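PDB 5IWZ: synaptonemal complex protein 2 from Mus musculus, which helps build the axial and lateral elements of the synaptonemal complex in meiotic prophase and is required for chromosome synapsis and for inserting SYCP3. Local coordinates for residues R279-F284 with D310-S315; I171-L176 with Y216-G221; S315-F320 with A333-E338; M245-N250 with N272-D277. All blocks are in the same frame, centred on the assembly; numbering follows the deposited sequence.

The four contacts run from the helical, armadillo-repeat-like part of the N-terminal region into the Spt16M-like part behind it. Contacts 1 and 3 are successive strand pairings of one four-stranded antiparallel sheet, centres about 10 Å apart; they share Ser315, and Asp310 N to Ser319 O (2.8 Å) is one of the backbone links between them. Contact 2 pairs two helices next to that sheet, about 14 Å from contact 1 by centres, and Tyr216 N lies 2.7 Å from Asn312 OD1. Contact 4, at the surface, lies about 15 Å from contact 1, centre to centre, and joins contact 2 through Gln219 NE2 and Asn272 OD1, 2.9 Å apart.

Contact 1. Residues R279-F284 with D310-S315; sequences RRVYTF and DFNLGS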
loop_
_atom_site.group_PDB
_atom_site.type_symbol
_atom_site.label_atom_id
_atom_site.label_comp_id
_atom_site.label_asym_id
_atom_site.label_seq_id
_atom_site.Cartn_x
_atom_site.Cartn_y
_atom_site.Cartn_z
ATOM N N ARG A 279 -2.887 -11.301 -20.380
ATOM C CA ARG A 279 -2.116 -10.626 -19.342
ATOM C C ARG A 279 -2.769 -9.298 -18.982
ATOM O O ARG A 279 -3.482 -8.686 -19.785
ATOM C CB ARG A 279 -0.672 -10.385 -19.788
ATOM C CG ARG A 279 -0.502 -9.239 -20.778
ATOM C CD ARG A 279 0.494 -9.615 -21.865
ATOM N NE ARG A 279 1.876 -9.530 -21.431
ATOM C CZ ARG A 279 2.914 -9.757 -22.227
ATOM N NH1 ARG A 279 2.720 -10.118 -23.490
ATOM N NH2 ARG A 279 4.141 -9.637 -21.748
ATOM N N ARG A 280 -2.522 -8.859 -17.754
ATOM C CA ARG A 280 -3.019 -7.581 -17.286
ATOM C C ARG A 280 -1.898 -6.623 -16.914
ATOM O O ARG A 280 -2.176 -5.529 -16.396
ATOM C CB ARG A 280 -3.969 -7.801 -16.098
ATOM C CG ARG A 280 -5.124 -8.738 -16.383
ATOM C CD ARG A 280 -6.149 -8.141 -17.324
ATOM N NE ARG A 280 -6.838 -7.002 -16.718
ATOM C CZ ARG A 280 -7.562 -6.124 -17.403
ATOM N NH1 ARG A 280 -7.688 -6.255 -18.718
ATOM N NH2 ARG A 280 -8.148 -5.110 -16.781
ATOM N N VAL A 281 -0.641 -7.009 -17.149
ATOM C CA VAL A 281 0.519 -6.136 -17.010
ATOM C C VAL A 281 1.366 -6.301 -18.268
ATOM O O VAL A 281 1.823 -7.408 -18.561
ATOM C CB VAL A 281 1.351 -6.464 -15.760
ATOM C CG1 VAL A 281 2.595 -5.603 -15.723
ATOM C CG2 VAL A 281 0.526 -6.255 -14.490
ATOM N N TYR A 282 1.577 -5.204 -18.999
ATOM C CA TYR A 282 2.450 -5.166 -20.158
ATOM C C TYR A 282 3.740 -4.479 -19.758
ATOM O O TYR A 282 3.725 -3.306 -19.359
ATOM C CB TYR A 282 1.795 -4.421 -21.320
ATOM C CG TYR A 282 0.868 -5.277 -22.140
ATOM C CD1 TYR A 282 1.314 -5.923 -23.290
ATOM C CD2 TYR A 282 -0.452 -5.442 -21.765
ATOM C CE1 TYR A 282 0.460 -6.721 -24.042
ATOM C CE2 TYR A 282 -1.312 -6.237 -22.507
ATOM C CZ TYR A 282 -0.849 -6.876 -23.643
ATOM O OH TYR A 282 -1.717 -7.660 -24.373
ATOM N N THR A 283 4.851 -5.199 -19.875
ATOM C CA THR A 283 6.173 -4.680 -19.540
ATOM C C THR A 283 7.009 -4.510 -20.810
ATOM O O THR A 283 7.249 -5.480 -21.525
ATOM C CB THR A 283 6.864 -5.622 -18.560
ATOM O OG1 THR A 283 6.128 -5.632 -17.330
ATOM C CG2 THR A 283 8.276 -5.169 -18.302
ATOM N N PHE A 284 7.449 -3.258 -21.094
ATOM C CA PHE A 284 8.282 -2.995 -22.263
ATOM C C PHE A 284 9.666 -2.526 -21.840
ATOM O O PHE A 284 9.786 -1.742 -20.891
ATOM C CB PHE A 284 7.678 -1.909 -23.179
ATOM C CG PHE A 284 6.405 -2.323 -23.868
ATOM C CD1 PHE A 284 6.386 -3.398 -24.728
ATOM C CD2 PHE A 284 5.229 -1.626 -23.653
ATOM C CE1 PHE A 284 5.218 -3.779 -25.367
ATOM C CE2 PHE A 284 4.054 -2.000 -24.289
ATOM C CZ PHE A 284 4.054 -3.080 -25.147
ATOM N N ASP A 310 6.299 -0.633 -16.783
ATOM C CA ASP A 310 5.161 -1.519 -16.541
ATOM C C ASP A 310 3.870 -0.765 -16.800
ATOM O O ASP A 310 3.639 0.299 -16.216
ATOM C CB ASP A 310 5.199 -2.067 -15.118
ATOM C CG ASP A 310 6.432 -2.895 -14.880
ATOM O OD1 ASP A 310 6.656 -3.846 -15.664
ATOM O OD2 ASP A 310 7.224 -2.544 -13.982
ATOM N N PHE A 311 3.061 -1.301 -17.707
ATOM C CA PHE A 311 1.762 -0.749 -18.067
ATOM C C PHE A 311 0.716 -1.605 -17.373
ATOM O O PHE A 311 0.545 -2.774 -17.724
ATOM C CB PHE A 311 1.560 -0.768 -19.583
ATOM C CG PHE A 311 2.434 0.202 -20.338
ATOM C CD1 PHE A 311 1.894 1.370 -20.882
ATOM C CD2 PHE A 311 3.784 -0.063 -20.535
ATOM C CE1 PHE A 311 2.692 2.266 -21.594
ATOM C CE2 PHE A 311 4.583 0.824 -21.253
ATOM C CZ PHE A 311 4.042 1.984 -21.785
ATOM N N ASN A 312 0.009 -1.025 -16.406
ATOM C CA ASN A 312 -0.815 -1.787 -15.464
ATOM C C ASN A 312 -2.289 -1.642 -15.815
ATOM O O ASN A 312 -2.913 -0.629 -15.502
ATOM C CB ASN A 312 -0.533 -1.316 -14.045
ATOM C CG ASN A 312 0.918 -1.527 -13.663
ATOM O OD1 ASN A 312 1.422 -2.664 -13.684
ATOM N ND2 ASN A 312 1.613 -0.432 -13.343
ATOM N N LEU A 313 -2.852 -2.682 -16.441
ATOM C CA LEU A 313 -4.213 -2.606 -16.964
ATOM C C LEU A 313 -5.260 -2.678 -15.860
ATOM O O LEU A 313 -6.378 -2.177 -16.031
ATOM C CB LEU A 313 -4.453 -3.730 -17.971
ATOM C CG LEU A 313 -3.981 -3.568 -19.414
ATOM C CD1 LEU A 313 -2.547 -3.028 -19.506
ATOM C CD2 LEU A 313 -4.100 -4.933 -20.118
ATOM N N GLY A 314 -4.934 -3.291 -14.730
ATOM C CA GLY A 314 -5.895 -3.323 -13.642
ATOM C C GLY A 314 -5.995 -1.991 -12.926
ATOM O O GLY A 314 -7.093 -1.509 -12.629
ATOM N N SER A 315 -4.854 -1.377 -12.641
ATOM C CA SER A 315 -4.813 -0.153 -11.862
ATOM C C SER A 315 -4.775 1.100 -12.719
ATOM O O SER A 315 -4.818 2.207 -12.169
ATOM C CB SER A 315 -3.598 -0.182 -10.942
ATOM O OG SER A 315 -2.434 -0.421 -11.708
#
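Tyr282 and Phe311 form a hydrogen-bonded antiparallel pair, flanked by the non-hydrogen-bonded pairs Val281 with Asn312 and Thr283 with Asp310, with the strand segments at 162°. Tyr282 N donates a hydrogen bond to Phe311 O at 2.9 Å, and Tyr282 O accepts from Phe311 N. One step on, Leu313 N bonds to Arg280 O just as the chain leaves the strand. On the Thr283 face, OG1 of Thr283 donates to Asp310 OD1, the two side chains side by side; the 2.5 Å distance is unusually short and should be read with caution. The other oxygen, Asp310 OD2, makes a salt bridge to Arg265. On the Tyr282 face, Phe284 turns the edge of its ring toward the face of Phe311, planes 72° apart and centroids 5.5 Å apart. Leu313 works two ways: its CD2 meets the edge of the Tyr282 ring, 3.9 Å from CE2, while its CB sits over the centre of the Arg280 guanidinium, 4.0 Å from CZ. The Arg280 chain is bent at chi2 and chi3. Helix 383-390 packs on the aromatic face and helix 260-274 on the Thr283 face of this edge-strand pairing, 281-285 with 308-312, in the four-stranded antiparallel sheet of the Spt16M-like domain.

Contact 2. Residues I171-L176 with Y216-G221; sequences IQQEAL and YELQVG
Leu176 CG stands anti to its backbone N (chi1 180°), whereas Leu218 CG lies beside its own N; the methyls beyond them make the apolar part of the contact. Leu176 CD2 drops onto Gly221, which has no side chain and presents its bare backbone, 3.5 Å away at C and 3.6 Å at CA. The same CD2 touches Leu218 CD2 at 3.8 Å. Leu218 crosses Gln173 at about a right angle, its CD2 against CG at 3.6 Å, and its CD1 reaches Gln172 OE1. Segments 171-176 and 216-221 of helices 169-185 and 216-229 run 28° apart, axes 10.0 Å at closest approach, consistent with side-by-side helices in an armadillo-like helical array. Beside the leucines the Gln173 amide and the Glu217 carboxylate stack with planes 9° apart, Gln173 CD 3.8 Å from Glu217 CD, without a hydrogen bond between them. Instead, a water donates to both Gln173 O (2.6 Å) and Glu217 OE2 (3.0 Å), tying backbone to carboxylate. Asp215 OD2 accepts a hydrogen bond from Gln173 NE2 and another from Leu218 N, while Gln172 NE2 bonds to Leu161 O.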
loop_
_atom_site.group_PDB
_atom_site.type_symbol
_atom_site.label_atom_id
_atom_site.label_comp_id
_atom_site.label_asym_id
_atom_site.label_seq_id
_atom_site.Cartn_x
_atom_site.Cartn_y
_atom_site.Cartn_z
ATOM N N ILE A 171 -5.394 0.920 -1.867
ATOM C CA ILE A 171 -5.599 0.358 -0.536
ATOM C C ILE A 171 -4.896 -0.987 -0.420
ATOM O O ILE A 171 -4.212 -1.276 0.570
ATOM C CB ILE A 171 -7.104 0.247 -0.246
ATOM C CG1 ILE A 171 -7.711 1.646 -0.166
ATOM C CG2 ILE A 171 -7.352 -0.569 1.032
ATOM C CD1 ILE A 171 -9.210 1.615 -0.075
ATOM N N GLN A 172 -5.026 -1.821 -1.444
ATOM C CA GLN A 172 -4.317 -3.092 -1.416
ATOM C C GLN A 172 -2.816 -2.873 -1.352
ATOM O O GLN A 172 -2.124 -3.565 -0.601
ATOM C CB GLN A 172 -4.708 -3.940 -2.627
ATOM C CG GLN A 172 -6.193 -4.258 -2.660
ATOM C CD GLN A 172 -6.618 -4.887 -3.960
ATOM O OE1 GLN A 172 -6.085 -4.559 -5.009
ATOM N NE2 GLN A 172 -7.592 -5.796 -3.900
ATOM N N GLN A 173 -2.291 -1.895 -2.110
ATOM C CA GLN A 173 -0.846 -1.653 -2.095
ATOM C C GLN A 173 -0.373 -1.243 -0.705
ATOM O O GLN A 173 0.689 -1.679 -0.240
ATOM C CB GLN A 173 -0.465 -0.582 -3.133
ATOM C CG GLN A 173 -0.557 -1.051 -4.578
ATOM C CD GLN A 173 -0.362 0.077 -5.614
ATOM O OE1 GLN A 173 -0.300 1.267 -5.268
ATOM N NE2 GLN A 173 -0.261 -0.307 -6.893
ATOM N N GLU A 174 -1.145 -0.384 -0.036
ATOM C CA GLU A 174 -0.798 0.050 1.312
ATOM C C GLU A 174 -0.826 -1.120 2.297
ATOM O O GLU A 174 0.089 -1.283 3.116
ATOM C CB GLU A 174 -1.768 1.162 1.739
ATOM C CG GLU A 174 -1.763 1.492 3.221
ATOM C CD GLU A 174 -0.425 2.030 3.680
ATOM O OE1 GLU A 174 0.376 2.469 2.814
ATOM O OE2 GLU A 174 -0.163 1.998 4.907
ATOM N N ALA A 175 -1.866 -1.955 2.224
ATOM C CA ALA A 175 -1.979 -3.076 3.155
ATOM C C ALA A 175 -0.904 -4.125 2.893
ATOM O O ALA A 175 -0.282 -4.642 3.832
ATOM C CB ALA A 175 -3.361 -3.710 3.048
ATOM N N LEU A 176 -0.688 -4.462 1.619
ATOM C CA LEU A 176 0.293 -5.477 1.271
ATOM C C LEU A 176 1.691 -5.072 1.728
ATOM O O LEU A 176 2.470 -5.908 2.200
ATOM C CB LEU A 176 0.245 -5.722 -0.239
ATOM C CG LEU A 176 1.186 -6.744 -0.857
ATOM C CD1 LEU A 176 1.030 -8.032 -0.096
ATOM C CD2 LEU A 176 0.854 -6.943 -2.352
ATOM N N TYR A 216 1.828 -4.173 -11.457
ATOM C CA TYR A 216 3.128 -4.797 -11.220
ATOM C C TYR A 216 3.535 -4.713 -9.747
ATOM O O TYR A 216 4.089 -5.674 -9.192
ATOM C CB TYR A 216 4.193 -4.157 -12.115
ATOM C CG TYR A 216 5.505 -4.867 -11.971
ATOM C CD1 TYR A 216 6.459 -4.420 -11.083
ATOM C CD2 TYR A 216 5.747 -6.050 -12.654
ATOM C CE1 TYR A 216 7.642 -5.094 -10.934
ATOM C CE2 TYR A 216 6.903 -6.736 -12.484
ATOM C CZ TYR A 216 7.842 -6.255 -11.614
ATOM O OH TYR A 216 9.011 -6.910 -11.434
ATOM N N GLU A 217 3.277 -3.575 -9.097
ATOM C CA GLU A 217 3.656 -3.434 -7.689
ATOM C C GLU A 217 2.935 -4.456 -6.808
ATOM O O GLU A 217 3.531 -5.041 -5.895
ATOM C CB GLU A 217 3.357 -2.014 -7.192
ATOM C CG GLU A 217 3.528 -1.867 -5.660
ATOM C CD GLU A 217 3.379 -0.421 -5.151
ATOM O OE1 GLU A 217 3.547 0.534 -5.935
ATOM O OE2 GLU A 217 3.117 -0.239 -3.943
ATOM N N LEU A 218 1.655 -4.686 -7.065
ATOM C CA LEU A 218 0.939 -5.701 -6.310
ATOM C C LEU A 218 1.450 -7.099 -6.643
ATOM O O LEU A 218 1.529 -7.955 -5.756
ATOM C CB LEU A 218 -0.562 -5.580 -6.569
ATOM C CG LEU A 218 -1.257 -4.403 -5.887
ATOM C CD1 LEU A 218 -2.671 -4.323 -6.402
ATOM C CD2 LEU A 218 -1.266 -4.546 -4.320
ATOM N N GLN A 219 1.826 -7.346 -7.908
ATOM C CA GLN A 219 2.384 -8.649 -8.268
ATOM C C GLN A 219 3.634 -8.947 -7.450
ATOM O O GLN A 219 3.796 -10.054 -6.919
ATOM C CB GLN A 219 2.710 -8.716 -9.766
ATOM C CG GLN A 219 1.519 -8.924 -10.706
ATOM C CD GLN A 219 1.949 -9.122 -12.173
ATOM O OE1 GLN A 219 2.762 -8.370 -12.694
ATOM N NE2 GLN A 219 1.410 -10.157 -12.824
ATOM N N VAL A 220 4.530 -7.966 -7.333
ATOM C CA VAL A 220 5.768 -8.178 -6.584
ATOM C C VAL A 220 5.467 -8.394 -5.109
ATOM O O VAL A 220 6.016 -9.302 -4.478
ATOM C CB VAL A 220 6.742 -6.999 -6.773
ATOM C CG1 VAL A 220 8.037 -7.257 -5.980
ATOM C CG2 VAL A 220 7.027 -6.751 -8.235
ATOM N N GLY A 221 4.606 -7.550 -4.530
ATOM C CA GLY A 221 4.308 -7.678 -3.109
ATOM C C GLY A 221 3.688 -9.015 -2.750
ATOM O O GLY A 221 3.960 -9.571 -1.680
HETATM O O HOH W 1 2.396 -2.454 -2.102
#

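Contact 3. Residues S315-F320 with A333-E338; sequences SHTLSF and AVTVPE
Phe320 and Val334 lie side by side, pointing the same way. From CB, the Phe320 side chain turns to set CG between the backbone N and the carbonyl carbon (chi1 55°), which starts the ring on its course beside Val334. CD2 comes within 3.9 Å of Val334 O. Further out, CE1 meets Val334 CB and CG2, and CE2 meets CG1 and CB. At the tip, CZ touches Val334 CG1 at 3.6 Å. Val334 CB lies over one face of the ring, toward its rim, in a CH-pi contact 3.9 Å from the centroid. Backbone bonds join the same two residues in both directions, Val334 N to Phe320 O being the straighter at 174°. Leu318 and Val336 repeat that pairing, with Val336 N 2.8 Å from Leu318 O. On the other face, Thr335 CG2 packs diagonally against Thr317 CB at 3.9 Å. A weak bond from Glu338 N to His316 O ends the pairing, near the G1 beta bulge where His316 and Thr317 both face Asn312. Strands 317-321 and 333-337 form a hairpin; on its other side strand 317-321 pairs with strand 308-312, while Leu318 and Val336 lean on strand 352-359 and Thr317 touches Phe169 of helix 169-185.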
loop_
_atom_site.group_PDB
_atom_site.type_symbol
_atom_site.label_atom_id
_atom_site.label_comp_id
_atom_site.label_asym_id
_atom_site.label_seq_id
_atom_site.Cartn_x
_atom_site.Cartn_y
_atom_site.Cartn_z
ATOM N N SER A 315 -4.854 -1.377 -12.641
ATOM C CA SER A 315 -4.813 -0.153 -11.862
ATOM C C SER A 315 -4.775 1.100 -12.719
ATOM O O SER A 315 -4.818 2.207 -12.169
ATOM C CB SER A 315 -3.598 -0.182 -10.942
ATOM O OG SER A 315 -2.434 -0.421 -11.708
ATOM N N HIS A 316 -4.675 0.957 -14.038
ATOM C CA HIS A 316 -4.645 2.092 -14.965
ATOM C C HIS A 316 -3.531 3.060 -14.594
ATOM O O HIS A 316 -3.730 4.268 -14.461
ATOM C CB HIS A 316 -6.008 2.786 -15.028
ATOM C CG HIS A 316 -7.055 1.945 -15.684
ATOM N ND1 HIS A 316 -7.353 2.044 -17.024
ATOM C CD2 HIS A 316 -7.822 0.935 -15.202
ATOM C CE1 HIS A 316 -8.286 1.160 -17.332
ATOM N NE2 HIS A 316 -8.585 0.471 -16.245
ATOM N N THR A 317 -2.337 2.502 -14.396
ATOM C CA THR A 317 -1.150 3.285 -14.101
ATOM C C THR A 317 -0.025 2.851 -15.027
ATOM O O THR A 317 -0.041 1.762 -15.609
ATOM C CB THR A 317 -0.670 3.109 -12.641
ATOM O OG1 THR A 317 -0.223 1.756 -12.450
ATOM C CG2 THR A 317 -1.790 3.420 -11.646
ATOM N N LEU A 318 0.979 3.701 -15.131
ATOM C CA LEU A 318 2.261 3.306 -15.690
ATOM C C LEU A 318 3.282 3.451 -14.571
ATOM O O LEU A 318 3.283 4.460 -13.859
ATOM C CB LEU A 318 2.587 4.140 -16.952
ATOM C CG LEU A 318 3.839 4.905 -17.412
ATOM C CD1 LEU A 318 5.148 4.540 -16.782
ATOM C CD2 LEU A 318 3.976 4.767 -18.929
ATOM N N SER A 319 4.108 2.427 -14.372
ATOM C CA SER A 319 5.049 2.479 -13.265
ATOM C C SER A 319 6.400 1.941 -13.693
ATOM O O SER A 319 6.533 1.171 -14.656
ATOM C CB SER A 319 4.539 1.715 -12.015
ATOM O OG SER A 319 4.489 0.320 -12.256
ATOM N N PHE A 320 7.415 2.359 -12.952
ATOM C CA PHE A 320 8.761 1.940 -13.290
ATOM C C PHE A 320 9.643 2.288 -12.112
ATOM O O PHE A 320 9.271 3.100 -11.256
ATOM C CB PHE A 320 9.260 2.620 -14.585
ATOM C CG PHE A 320 9.189 4.121 -14.550
ATOM C CD1 PHE A 320 10.322 4.872 -14.309
ATOM C CD2 PHE A 320 7.993 4.785 -14.749
ATOM C CE1 PHE A 320 10.255 6.254 -14.272
ATOM C CE2 PHE A 320 7.930 6.159 -14.702
ATOM C CZ PHE A 320 9.062 6.892 -14.467
ATOM N N ALA A 333 10.563 3.712 -6.878
ATOM C CA ALA A 333 9.409 3.434 -7.723
ATOM C C ALA A 333 8.682 4.731 -8.094
ATOM O O ALA A 333 8.444 5.589 -7.240
ATOM C CB ALA A 333 8.456 2.479 -7.007
ATOM N N VAL A 334 8.342 4.875 -9.371
ATOM C CA VAL A 334 7.544 5.985 -9.873
ATOM C C VAL A 334 6.250 5.400 -10.419
ATOM O O VAL A 334 6.283 4.451 -11.207
ATOM C CB VAL A 334 8.283 6.772 -10.973
ATOM C CG1 VAL A 334 7.428 7.939 -11.465
ATOM C CG2 VAL A 334 9.656 7.235 -10.491
ATOM N N THR A 335 5.119 5.970 -10.022
ATOM C CA THR A 335 3.814 5.534 -10.501
ATOM C C THR A 335 3.084 6.736 -11.071
ATOM O O THR A 335 3.052 7.791 -10.432
ATOM C CB THR A 335 2.999 4.907 -9.365
ATOM O OG1 THR A 335 3.718 3.783 -8.858
ATOM C CG2 THR A 335 1.623 4.481 -9.843
ATOM N N VAL A 336 2.510 6.577 -12.264
ATOM C CA VAL A 336 1.726 7.641 -12.902
ATOM C C VAL A 336 0.297 7.150 -13.062
ATOM O O VAL A 336 0.025 6.338 -13.950
ATOM C CB VAL A 336 2.301 8.050 -14.273
ATOM C CG1 VAL A 336 1.438 9.161 -14.931
ATOM C CG2 VAL A 336 3.757 8.469 -14.148
ATOM N N PRO A 337 -0.647 7.643 -12.269
ATOM C CA PRO A 337 -2.028 7.186 -12.407
ATOM C C PRO A 337 -2.760 7.970 -13.477
ATOM O O PRO A 337 -2.426 9.118 -13.782
ATOM C CB PRO A 337 -2.623 7.442 -11.018
ATOM C CG PRO A 337 -1.843 8.576 -10.492
ATOM C CD PRO A 337 -0.453 8.490 -11.080
ATOM N N GLU A 338 -3.775 7.326 -14.051
ATOM C CA GLU A 338 -4.432 7.923 -15.205
ATOM C C GLU A 338 -5.059 9.270 -14.868
ATOM O O GLU A 338 -5.089 10.163 -15.722
ATOM C CB GLU A 338 -5.460 6.947 -15.806
ATOM C CG GLU A 338 -6.745 6.726 -15.093
ATOM C CD GLU A 338 -7.759 5.995 -15.994
ATOM O OE1 GLU A 338 -8.631 5.272 -15.473
ATOM O OE2 GLU A 338 -7.674 6.142 -17.236
#

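Contact 4. Residues M245-N250 with N272-D277; sequences MDFIAN and NGILGD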
loop_
_atom_site.group_PDB
_atom_site.type_symbol
_atom_site.label_atom_id
_atom_site.label_comp_id
_atom_site.label_asym_id
_atom_site.label_seq_id
_atom_site.Cartn_x
_atom_site.Cartn_y
_atom_site.Cartn_z
ATOM N N MET A 245 -0.764 -23.592 -14.714
ATOM C CA MET A 245 0.039 -23.667 -15.930
ATOM C C MET A 245 1.450 -24.140 -15.588
ATOM O O MET A 245 2.128 -23.527 -14.758
ATOM C CB MET A 245 0.081 -22.310 -16.638
ATOM C CG MET A 245 1.177 -22.236 -17.714
ATOM S SD MET A 245 1.208 -20.805 -18.843
ATOM C CE MET A 245 -0.516 -20.628 -19.274
ATOM N N ASP A 246 1.896 -25.219 -16.243
ATOM C CA ASP A 246 3.212 -25.788 -15.943
ATOM C C ASP A 246 4.326 -24.766 -16.153
ATOM O O ASP A 246 5.217 -24.623 -15.305
ATOM C CB ASP A 246 3.455 -27.031 -16.798
ATOM C CG ASP A 246 2.633 -28.223 -16.338
ATOM O OD1 ASP A 246 2.849 -29.335 -16.865
ATOM O OD2 ASP A 246 1.774 -28.044 -15.448
ATOM N N PHE A 247 4.281 -24.040 -17.277
ATOM C CA PHE A 247 5.261 -22.994 -17.554
ATOM C C PHE A 247 5.405 -22.032 -16.379
ATOM O O PHE A 247 6.522 -21.660 -16.004
ATOM C CB PHE A 247 4.851 -22.241 -18.823
ATOM C CG PHE A 247 5.786 -21.131 -19.212
ATOM C CD1 PHE A 247 5.612 -19.844 -18.704
ATOM C CD2 PHE A 247 6.819 -21.360 -20.115
ATOM C CE1 PHE A 247 6.463 -18.812 -19.068
ATOM C CE2 PHE A 247 7.675 -20.336 -20.487
ATOM C CZ PHE A 247 7.495 -19.056 -19.963
ATOM N N ILE A 248 4.288 -21.636 -15.769
ATOM C CA ILE A 248 4.324 -20.652 -14.689
ATOM C C ILE A 248 4.800 -21.289 -13.385
ATOM O O ILE A 248 5.618 -20.715 -12.659
ATOM C CB ILE A 248 2.941 -19.985 -14.534
ATOM C CG1 ILE A 248 2.642 -19.101 -15.762
ATOM C CG2 ILE A 248 2.856 -19.204 -13.216
ATOM C CD1 ILE A 248 1.227 -18.534 -15.808
ATOM N N ALA A 249 4.290 -22.479 -13.063
ATOM C CA ALA A 249 4.759 -23.190 -11.874
ATOM C C ALA A 249 6.269 -23.421 -11.916
ATOM O O ALA A 249 6.948 -23.269 -10.892
ATOM C CB ALA A 249 4.020 -24.521 -11.732
ATOM N N ASN A 250 6.808 -23.791 -13.093
ATOM C CA ASN A 250 8.253 -23.979 -13.254
ATOM C C ASN A 250 9.024 -22.690 -12.960
ATOM O O ASN A 250 10.027 -22.701 -12.236
ATOM C CB ASN A 250 8.589 -24.455 -14.680
ATOM C CG ASN A 250 8.077 -25.853 -14.990
ATOM O OD1 ASN A 250 7.647 -26.593 -14.100
ATOM N ND2 ASN A 250 8.134 -26.228 -16.272
ATOM N N ASN A 272 3.734 -12.693 -17.130
ATOM C CA ASN A 272 2.927 -11.780 -17.928
ATOM C C ASN A 272 3.150 -12.017 -19.415
ATOM O O ASN A 272 2.233 -11.810 -20.219
ATOM C CB ASN A 272 3.237 -10.332 -17.544
ATOM C CG ASN A 272 2.785 -10.001 -16.119
ATOM O OD1 ASN A 272 1.733 -10.478 -15.656
ATOM N ND2 ASN A 272 3.590 -9.213 -15.408
ATOM N N GLY A 273 4.348 -12.467 -19.794
ATOM C CA GLY A 273 4.584 -12.794 -21.187
ATOM C C GLY A 273 3.774 -13.993 -21.634
ATOM O O GLY A 273 3.092 -13.947 -22.660
ATOM N N ILE A 274 3.802 -15.072 -20.846
ATOM C CA ILE A 274 3.144 -16.307 -21.272
ATOM C C ILE A 274 1.628 -16.139 -21.310
ATOM O O ILE A 274 0.938 -16.844 -22.054
ATOM C CB ILE A 274 3.553 -17.488 -20.367
ATOM C CG1 ILE A 274 3.379 -18.813 -21.114
ATOM C CG2 ILE A 274 2.692 -17.541 -19.119
ATOM C CD1 ILE A 274 3.944 -18.803 -22.521
ATOM N N LEU A 275 1.078 -15.226 -20.516
ATOM C CA LEU A 275 -0.370 -15.060 -20.506
ATOM C C LEU A 275 -0.898 -14.469 -21.808
ATOM O O LEU A 275 -2.115 -14.497 -22.026
ATOM C CB LEU A 275 -0.793 -14.177 -19.325
ATOM C CG LEU A 275 -0.675 -14.868 -17.965
ATOM C CD1 LEU A 275 -1.001 -13.876 -16.887
ATOM C CD2 LEU A 275 -1.608 -16.062 -17.896
ATOM N N GLY A 276 -0.020 -13.940 -22.667
ATOM C CA GLY A 276 -0.453 -13.435 -23.962
ATOM C C GLY A 276 -1.508 -12.362 -23.798
ATOM O O GLY A 276 -1.454 -11.548 -22.879
ATOM N N ASP A 277 -2.518 -12.391 -24.662
ATOM C CA ASP A 277 -3.552 -11.361 -24.641
ATOM C C ASP A 277 -4.436 -11.425 -23.405
ATOM O O ASP A 277 -5.312 -10.569 -23.248
ATOM C CB ASP A 277 -4.388 -11.466 -25.910
ATOM C CG ASP A 277 -3.527 -11.537 -27.143
ATOM O OD1 ASP A 277 -2.613 -12.380 -27.192
ATOM O OD2 ASP A 277 -3.716 -10.735 -28.074
#
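Ile274 is the residue that Met245, Phe247 and Ile248 all close on. Its CG1 sits over one face of the Phe247 ring, 3.4 Å from CD1 and displaced toward the rim, in a CH-pi contact 3.8 Å from the centroid. The two side chains reach toward each other tip to tip, and Ile274 CB also touches CE1 at 3.5 Å. The other branch, CG2, is met by Met245 SD at 3.6 Å and by Ile248 CG1 at 3.7 Å, both crossing it at a slant. Deeper in, Ile248 CD1 reaches Leu275 CD2 at a looser 4.3 Å. No hydrogen bond spans the two segments; the contact is apolar throughout.

The first torsion of Ile274 (chi1 -156°, CG1 anti to the backbone N) places CG1 at the Phe247 ring, with CG2 on the side of Met245 and Ile248. Across from it, Phe247 CG is anti to its own backbone N, chi1 180°, and lies 3.8 Å from Ile274 CG1.

Further out, Met245 holds the N-cap position of helix 246-253, and its O accepts from Ala249 N. Phe247 and Ile248 additionally rest on Leu270 and Val271 of helix 260-274. Gly276, whose positive phi suits glycine, is where the chain leaves helical geometry on its way to strand 281-285. Here a helix start packs on the C-terminal part of a later helix, a surface helix-helix contact consistent with the end of the helical array.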